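Local coordinates for pantothenate kinase (Coxiella burnetii, PDB 3TQC), which catalyses the ATP-dependent phosphorylation of pantothenate to 4'-phosphopantothenate, the first step in making coenzyme A, at residues N206-G211 and N299-I304; K149-S154 and L290-L295; S106-V111 and F229-D234. All coordinates share one frame; numbering follows the deposited sequence.

How the contacts relate
Contacts 1 and 3 involve the central sheet directly; contact 2 lies outside it. Contact 3 is the most central: helix 105-116 lies on strand 229-234 through one threonine set against a leucine and a valine, while the start of the helix holds ADP. Contact 1, also buried, is polar at heart, an arginine reaching a turn; its segment 299-304 runs into strand 303-307, the neighbour of strand 229-234, and L303 O meets F232 N. Contact 2 is only partly buried and meets by van der Waals contact, without a hydrogen bond between its segments. It rests the end of helix 271-294 on a loop, and Q209 of contact 1 touches both P152 and N293 there. Contacts 1 and 2 also reach the second subunit.

Contact 1. Residues N206-G211 and N299-I304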
# COMPACT_ATOMS: atom_id res chain seq x y z
N ASN B 206 13.98 4.82 -1.51
CA ASN B 206 13.49 3.88 -0.50
C ASN B 206 12.00 3.89 -0.26
O ASN B 206 11.54 3.32 0.72
CB ASN B 206 14.18 4.18 0.83
CG ASN B 206 13.97 5.64 1.29
OD1 ASN B 206 13.73 6.52 0.48
ND2 ASN B 206 14.09 5.88 2.59
N ILE B 207 11.23 4.55 -1.13
CA ILE B 207 9.84 4.84 -0.79
C ILE B 207 8.91 3.64 -0.88
O ILE B 207 7.80 3.70 -0.37
CB ILE B 207 9.25 5.96 -1.65
CG1 ILE B 207 9.35 5.61 -3.14
CG2 ILE B 207 9.94 7.25 -1.32
CD1 ILE B 207 8.35 6.37 -4.00
N LEU B 208 9.37 2.58 -1.54
CA LEU B 208 8.59 1.36 -1.71
C LEU B 208 8.99 0.27 -0.71
O LEU B 208 8.42 -0.82 -0.71
CB LEU B 208 8.74 0.86 -3.14
CG LEU B 208 8.32 1.88 -4.18
CD1 LEU B 208 8.38 1.32 -5.58
CD2 LEU B 208 6.92 2.38 -3.85
N GLN B 209 9.98 0.57 0.12
CA GLN B 209 10.48 -0.38 1.08
C GLN B 209 9.61 -0.45 2.32
O GLN B 209 8.67 0.32 2.48
CB GLN B 209 11.90 0.00 1.49
CG GLN B 209 12.89 -0.02 0.35
CD GLN B 209 14.23 0.56 0.76
OE1 GLN B 209 14.48 0.83 1.94
NE2 GLN B 209 15.11 0.75 -0.21
N THR B 210 9.95 -1.38 3.20
CA THR B 210 9.31 -1.50 4.49
C THR B 210 10.31 -1.14 5.57
O THR B 210 11.51 -1.09 5.32
CB THR B 210 8.85 -2.94 4.73
OG1 THR B 210 9.95 -3.81 4.50
CG2 THR B 210 7.72 -3.30 3.78
N GLY B 211 9.81 -0.92 6.78
CA GLY B 211 10.66 -0.62 7.93
C GLY B 211 11.24 -1.89 8.52
O GLY B 211 10.81 -3.00 8.21
N ASN B 299 7.67 -3.86 -8.27
CA ASN B 299 6.33 -4.27 -8.63
C ASN B 299 5.29 -3.76 -7.65
O ASN B 299 4.11 -4.04 -7.81
CB ASN B 299 6.26 -5.79 -8.80
CG ASN B 299 7.06 -6.26 -10.03
OD1 ASN B 299 7.33 -5.47 -10.94
ND2 ASN B 299 7.43 -7.53 -10.05
N ARG B 300 5.70 -2.99 -6.64
CA ARG B 300 4.72 -2.34 -5.77
C ARG B 300 4.19 -1.05 -6.39
O ARG B 300 3.21 -0.53 -5.92
CB ARG B 300 5.30 -2.04 -4.39
CG ARG B 300 5.73 -3.25 -3.61
CD ARG B 300 5.95 -2.88 -2.16
NE ARG B 300 4.71 -2.39 -1.56
CZ ARG B 300 4.61 -1.38 -0.70
NH1 ARG B 300 5.69 -0.72 -0.28
NH2 ARG B 300 3.40 -1.02 -0.26
N ALA B 301 4.85 -0.54 -7.42
CA ALA B 301 4.50 0.71 -8.06
C ALA B 301 3.25 0.57 -8.88
O ALA B 301 2.99 -0.49 -9.44
CB ALA B 301 5.64 1.17 -8.97
N GLN B 302 2.48 1.65 -8.94
CA GLN B 302 1.28 1.70 -9.79
C GLN B 302 1.69 1.87 -11.25
O GLN B 302 1.03 1.37 -12.15
CB GLN B 302 0.38 2.86 -9.38
CG GLN B 302 -0.58 2.57 -8.27
CD GLN B 302 0.11 2.51 -6.94
OE1 GLN B 302 0.87 3.41 -6.58
NE2 GLN B 302 -0.14 1.43 -6.20
N LEU B 303 2.77 2.60 -11.48
CA LEU B 303 3.20 2.95 -12.81
C LEU B 303 4.70 2.72 -12.92
O LEU B 303 5.46 3.15 -12.06
CB LEU B 303 2.86 4.41 -13.08
CG LEU B 303 2.99 4.95 -14.49
CD1 LEU B 303 2.00 6.09 -14.67
CD2 LEU B 303 4.39 5.43 -14.75
N ILE B 304 5.12 2.01 -13.95
CA ILE B 304 6.54 1.84 -14.17
C ILE B 304 6.88 2.48 -15.49
O ILE B 304 6.26 2.19 -16.50
CB ILE B 304 6.95 0.37 -14.15
CG1 ILE B 304 6.62 -0.23 -12.77
CG2 ILE B 304 8.44 0.22 -14.45
CD1 ILE B 304 6.58 -1.73 -12.78
O HOH W 1 6.87 1.68 1.29
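R300 leaves its backbone with CG opposite the carbonyl carbon (chi1 -62°) and runs on nearly straight through chi2, then bends at chi3 (61°), a turn that swings the guanidinium round to the carbonyl of L208. NH1 does the touching. It donates to L208 O over 2.8 Å, with an N-H...O angle of 153°. The oxygen lies in the guanidinium plane, but seen from the other partner the approach is tilted: the nitrogen stands well above the carbonyl plane, not on a lone pair. CD comes alongside the same oxygen, at 3.5 Å from L208 O, so the arginine meets it with its last methylene as well as its head.

The acceptor belongs to a type I beta turn, N206 to Q209, closed by Q209 N donating to N206 O at 3.2 Å. This turn follows strand 199-203 in the P-loop kinase fold, and the arginine comes from the 3-10 turn leading toward strand 303-307. A water ties the two together. It donates to I207 O at 2.8 Å and to Q209 O at 2.6 Å, and accepts from R300 NH1 at 3.1 Å, giving that nitrogen a second partner.

Beneath the polar part, the L208 side chain turns to the sheet, packing on A98 and F232; its CD1 only grazes A301 CB at 4.4 Å. The other guanidinium nitrogens are also engaged: NH2 bonds to S224 OG, and NE forms a salt bridge with D225 OD2 of the second subunit, which should help fix the rotation of the group and carries the contact into the dimer interface.

Contact 2. Residues K149-S154 and L290-L295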
# COMPACT_ATOMS: atom_id res chain seq x y z
N LYS B 149 25.30 4.72 2.12
CA LYS B 149 24.45 5.88 1.97
C LYS B 149 23.43 5.51 0.92
O LYS B 149 23.80 5.02 -0.13
CB LYS B 149 25.28 7.08 1.52
CG LYS B 149 24.90 8.40 2.16
CD LYS B 149 25.97 9.44 1.89
CE LYS B 149 25.75 10.71 2.66
NZ LYS B 149 26.66 11.81 2.24
N GLY B 150 22.15 5.68 1.23
CA GLY B 150 21.09 5.27 0.32
C GLY B 150 20.47 3.92 0.67
O GLY B 150 19.36 3.62 0.23
N PHE B 151 21.20 3.11 1.43
CA PHE B 151 20.67 1.86 1.95
C PHE B 151 19.70 2.20 3.08
O PHE B 151 19.77 3.28 3.65
CB PHE B 151 21.79 0.94 2.45
CG PHE B 151 22.61 0.30 1.36
CD1 PHE B 151 22.52 -1.07 1.13
CD2 PHE B 151 23.47 1.06 0.56
CE1 PHE B 151 23.27 -1.66 0.13
CE2 PHE B 151 24.22 0.46 -0.43
CZ PHE B 151 24.11 -0.90 -0.66
N PRO B 152 18.78 1.28 3.41
CA PRO B 152 17.72 1.68 4.37
C PRO B 152 18.25 2.17 5.72
O PRO B 152 17.69 3.08 6.30
CB PRO B 152 16.91 0.40 4.57
CG PRO B 152 17.26 -0.49 3.36
CD PRO B 152 18.63 -0.09 2.90
N GLU B 153 19.35 1.58 6.18
CA GLU B 153 19.89 1.89 7.50
C GLU B 153 20.52 3.29 7.56
O GLU B 153 20.88 3.76 8.63
CB GLU B 153 20.88 0.81 7.96
CG GLU B 153 22.12 0.60 7.07
CD GLU B 153 21.95 -0.47 5.98
OE1 GLU B 153 20.79 -0.80 5.63
OE2 GLU B 153 22.97 -0.97 5.47
N SER B 154 20.61 3.96 6.41
CA SER B 154 21.21 5.28 6.30
C SER B 154 20.19 6.40 6.47
O SER B 154 20.59 7.55 6.63
CB SER B 154 21.93 5.43 4.96
OG SER B 154 21.03 5.42 3.88
N LEU B 290 20.49 -1.00 -5.46
CA LEU B 290 19.48 -1.29 -6.46
C LEU B 290 19.01 -2.74 -6.36
O LEU B 290 17.81 -3.00 -6.25
CB LEU B 290 20.02 -1.00 -7.85
CG LEU B 290 19.19 -1.37 -9.06
CD1 LEU B 290 17.85 -0.67 -9.04
CD2 LEU B 290 19.98 -1.01 -10.29
N MET B 291 19.95 -3.68 -6.35
CA MET B 291 19.59 -5.10 -6.40
C MET B 291 18.95 -5.58 -5.11
O MET B 291 18.07 -6.44 -5.14
CB MET B 291 20.79 -5.98 -6.76
CG MET B 291 21.39 -5.77 -8.18
SD MET B 291 20.18 -5.61 -9.54
CE MET B 291 19.77 -7.33 -9.85
N GLU B 292 19.37 -5.02 -3.97
CA GLU B 292 18.95 -5.51 -2.66
C GLU B 292 17.74 -4.79 -2.08
O GLU B 292 16.93 -5.39 -1.37
CB GLU B 292 20.10 -5.44 -1.65
CG GLU B 292 21.28 -6.35 -1.96
CD GLU B 292 22.29 -6.43 -0.81
OE1 GLU B 292 22.34 -5.54 0.06
OE2 GLU B 292 23.04 -7.41 -0.78
N ASN B 293 17.61 -3.50 -2.35
CA ASN B 293 16.61 -2.67 -1.65
C ASN B 293 15.63 -1.88 -2.51
O ASN B 293 14.63 -1.40 -1.99
CB ASN B 293 17.34 -1.70 -0.73
CG ASN B 293 18.37 -2.38 0.12
OD1 ASN B 293 19.55 -2.07 0.05
ND2 ASN B 293 17.93 -3.33 0.93
N ILE B 294 15.91 -1.73 -3.79
CA ILE B 294 15.09 -0.88 -4.64
C ILE B 294 14.30 -1.74 -5.60
O ILE B 294 13.09 -1.80 -5.52
CB ILE B 294 15.96 0.13 -5.41
CG1 ILE B 294 16.86 0.89 -4.42
CG2 ILE B 294 15.07 1.09 -6.24
CD1 ILE B 294 17.74 1.98 -5.04
N LEU B 295 15.01 -2.47 -6.46
CA LEU B 295 14.42 -3.29 -7.51
C LEU B 295 13.46 -4.37 -7.01
O LEU B 295 12.45 -4.66 -7.66
CB LEU B 295 15.53 -3.94 -8.35
CG LEU B 295 15.17 -4.47 -9.73
CD1 LEU B 295 14.61 -3.34 -10.61
CD2 LEU B 295 16.40 -5.13 -10.38
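N293 points its amide at F151 and P152, and its oxygen touches both. OD1 lies 3.3 Å from F151 CD1 and 3.6 Å from P152 CD. Ring and amide planes are 75° apart, and the oxygen comes at the ring obliquely. The proline turns its CG and CD to the amide, CG lying 3.8 Å from N293 ND2. One helix residue earlier, E292 reaches out on an extended chain to the ring's edge: OE1 is in the ring plane, 4.0 Å from F151 CE1, with the carboxylate turned nearly perpendicular to the ring.

Behind this first shell the loop is braced from within. S154 N donates to F151 O at 3.0 Å, and G150 N donates to S154 OG at 2.9 Å. R148 forms a cation-pi pair with the F151 ring and a salt bridge with E153. E292 O accepts from R213 of the second subunit.

The contact packs the loop between helices 137-142 and 157-168 on the end of helix 271-294, where a wider pi-type turn bonds L295 N to L290 O. That helix also touches F151 through I285, V288 and N289, and its I294 meets F232 of strand 229-234.

Contact 3. Residues S106-V111 and F229-D234; sequences STTSRV and FSLFVD. With ADP (adenosine-5'-diphosphate), chain D.
T108 packs toward L231 and V233 where the helix after the P-loop lies over a strand of the central sheet, the classic helix-on-sheet layer of a P-loop kinase. Helix 105-116 starts at the phosphate-binding loop, and strand 229-234 runs parallel to strand 93-99, which leads into that loop.

Packing between the two segments is light and falls to a single helix residue. T108 sets its methyl anti to the backbone N and its hydroxyl beside it (chi1 -53°), and the two branches part company: CG2 goes to the leucine, 4.5 Å from L231 CD2, and OG1 lies 4.0 Å from V233 CG2. The threonine and valine side chains run past one another, pointing opposite ways. The hydroxyl is not left to the valine; it bonds to G104 O, so a polar group is satisfied within the apolar layer. Other parts of the chain complete the layer, with Y59 against T108, L62 against L231 and K307 against V233.

The nucleotide end of the helix is held far more closely, and by polar bonds. The first turn offers its amides to ADP: S106 N donates to O1B of the beta phosphate at 2.8 Å (N-H...O 155°). T107 N gives an equally short and straight bond to O1A of the alpha phosphate. A102, G104, K105 and R247 also bond to the nucleotide. Here S106, unlike T108, is partly exposed, and R110 one turn on is exposed to solvent. T107 adds a second grip, its side chain turned to the nucleotide with CG2 3.5 Å from N7 of the adenine, while its hydroxyl OG1 donates to the already engaged O1A of ADP at 2.8 Å.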
# COMPACT_ATOMS: atom_id res chain seq x y z
N SER B 106 14.78 12.49 -9.81
CA SER B 106 14.81 13.92 -9.55
C SER B 106 14.42 14.72 -10.80
O SER B 106 13.69 15.70 -10.73
CB SER B 106 16.20 14.35 -9.10
OG SER B 106 16.49 15.65 -9.55
N THR B 107 14.89 14.28 -11.95
CA THR B 107 14.48 14.89 -13.20
C THR B 107 12.98 14.70 -13.44
O THR B 107 12.29 15.62 -13.84
CB THR B 107 15.28 14.31 -14.37
OG1 THR B 107 16.69 14.43 -14.09
CG2 THR B 107 14.92 15.01 -15.68
N THR B 108 12.48 13.50 -13.17
CA THR B 108 11.07 13.17 -13.40
C THR B 108 10.17 14.00 -12.48
O THR B 108 9.15 14.55 -12.92
CB THR B 108 10.80 11.66 -13.21
OG1 THR B 108 11.70 10.92 -14.02
CG2 THR B 108 9.39 11.28 -13.63
N SER B 109 10.57 14.11 -11.22
CA SER B 109 9.76 14.82 -10.24
C SER B 109 9.68 16.32 -10.57
O SER B 109 8.65 16.93 -10.41
CB SER B 109 10.31 14.61 -8.83
OG SER B 109 11.39 15.50 -8.59
N ARG B 110 10.77 16.91 -11.06
CA ARG B 110 10.75 18.31 -11.41
C ARG B 110 9.87 18.56 -12.65
O ARG B 110 9.19 19.58 -12.74
CB ARG B 110 12.17 18.87 -11.60
CG ARG B 110 12.93 18.92 -10.27
CD ARG B 110 14.40 19.30 -10.43
NE ARG B 110 15.23 18.64 -9.41
CZ ARG B 110 16.50 18.95 -9.14
NH1 ARG B 110 17.14 19.92 -9.80
NH2 ARG B 110 17.15 18.28 -8.19
N VAL B 111 9.90 17.63 -13.59
CA VAL B 111 9.10 17.80 -14.79
C VAL B 111 7.62 17.69 -14.45
O VAL B 111 6.81 18.53 -14.88
CB VAL B 111 9.45 16.78 -15.86
CG1 VAL B 111 8.41 16.82 -16.99
CG2 VAL B 111 10.85 17.05 -16.37
N PHE B 229 -0.17 7.06 -4.95
CA PHE B 229 0.20 6.58 -6.27
C PHE B 229 1.71 6.58 -6.32
O PHE B 229 2.35 7.46 -5.75
CB PHE B 229 -0.34 7.55 -7.29
CG PHE B 229 -0.27 7.06 -8.70
CD1 PHE B 229 -1.40 6.55 -9.32
CD2 PHE B 229 0.90 7.15 -9.43
CE1 PHE B 229 -1.34 6.10 -10.65
CE2 PHE B 229 0.97 6.70 -10.73
CZ PHE B 229 -0.14 6.18 -11.34
N SER B 230 2.30 5.61 -6.99
CA SER B 230 3.75 5.59 -7.13
C SER B 230 4.17 5.24 -8.53
O SER B 230 3.53 4.42 -9.19
CB SER B 230 4.37 4.59 -6.16
OG SER B 230 3.78 3.33 -6.35
N LEU B 231 5.24 5.90 -8.97
CA LEU B 231 5.91 5.63 -10.23
C LEU B 231 7.22 4.99 -9.88
O LEU B 231 7.88 5.41 -8.93
CB LEU B 231 6.24 6.92 -10.98
CG LEU B 231 5.17 7.78 -11.66
CD1 LEU B 231 4.33 8.54 -10.65
CD2 LEU B 231 5.87 8.75 -12.61
N PHE B 232 7.63 4.00 -10.65
CA PHE B 232 8.98 3.48 -10.53
C PHE B 232 9.66 3.75 -11.87
O PHE B 232 9.11 3.40 -12.90
CB PHE B 232 8.97 2.00 -10.19
CG PHE B 232 10.34 1.41 -9.93
CD1 PHE B 232 10.78 1.18 -8.64
CD2 PHE B 232 11.17 1.06 -10.99
CE1 PHE B 232 12.02 0.63 -8.40
CE2 PHE B 232 12.40 0.50 -10.76
CZ PHE B 232 12.83 0.29 -9.46
N VAL B 233 10.81 4.42 -11.84
CA VAL B 233 11.59 4.65 -13.05
C VAL B 233 12.65 3.54 -13.15
O VAL B 233 13.42 3.32 -12.21
CB VAL B 233 12.24 6.04 -13.05
CG1 VAL B 233 13.04 6.26 -14.34
CG2 VAL B 233 11.14 7.12 -12.84
N ASP B 234 12.66 2.83 -14.28
CA ASP B 234 13.41 1.58 -14.44
C ASP B 234 14.30 1.67 -15.67
O ASP B 234 13.96 2.34 -16.65
CB ASP B 234 12.43 0.40 -14.60
CG ASP B 234 13.11 -0.98 -14.55
OD1 ASP B 234 13.99 -1.24 -13.68
OD2 ASP B 234 12.73 -1.85 -15.37
PB ADP D . 18.16 10.47 -9.73
O1B ADP D . 17.40 11.65 -9.22
O2B ADP D . 17.32 9.22 -9.83
O3B ADP D . 19.49 10.22 -9.05
PA ADP D . 18.61 12.26 -11.87
O1A ADP D . 17.17 12.69 -11.99
O2A ADP D . 19.63 13.11 -11.17
O3A ADP D . 18.64 10.79 -11.22
O5' ADP D . 19.17 11.99 -13.33
C5' ADP D . 20.30 11.15 -13.54
C4' ADP D . 21.08 11.66 -14.75
O4' ADP D . 20.36 11.39 -15.94
C3' ADP D . 21.28 13.16 -14.71
O3' ADP D . 22.57 13.45 -15.26
C2' ADP D . 20.18 13.73 -15.57
O2' ADP D . 20.60 14.91 -16.24
C1' ADP D . 19.92 12.61 -16.55
N9 ADP D . 18.50 12.45 -16.92
C8 ADP D . 17.51 12.09 -16.08
N7 ADP D . 16.33 12.00 -16.74
C5 ADP D . 16.58 12.30 -18.01
C6 ADP D . 15.75 12.38 -19.22
N6 ADP D . 14.43 12.12 -19.12
N1 ADP D . 16.37 12.72 -20.36
C2 ADP D . 17.69 12.98 -20.43
N3 ADP D . 18.50 12.92 -19.36
C4 ADP D . 18.00 12.59 -18.14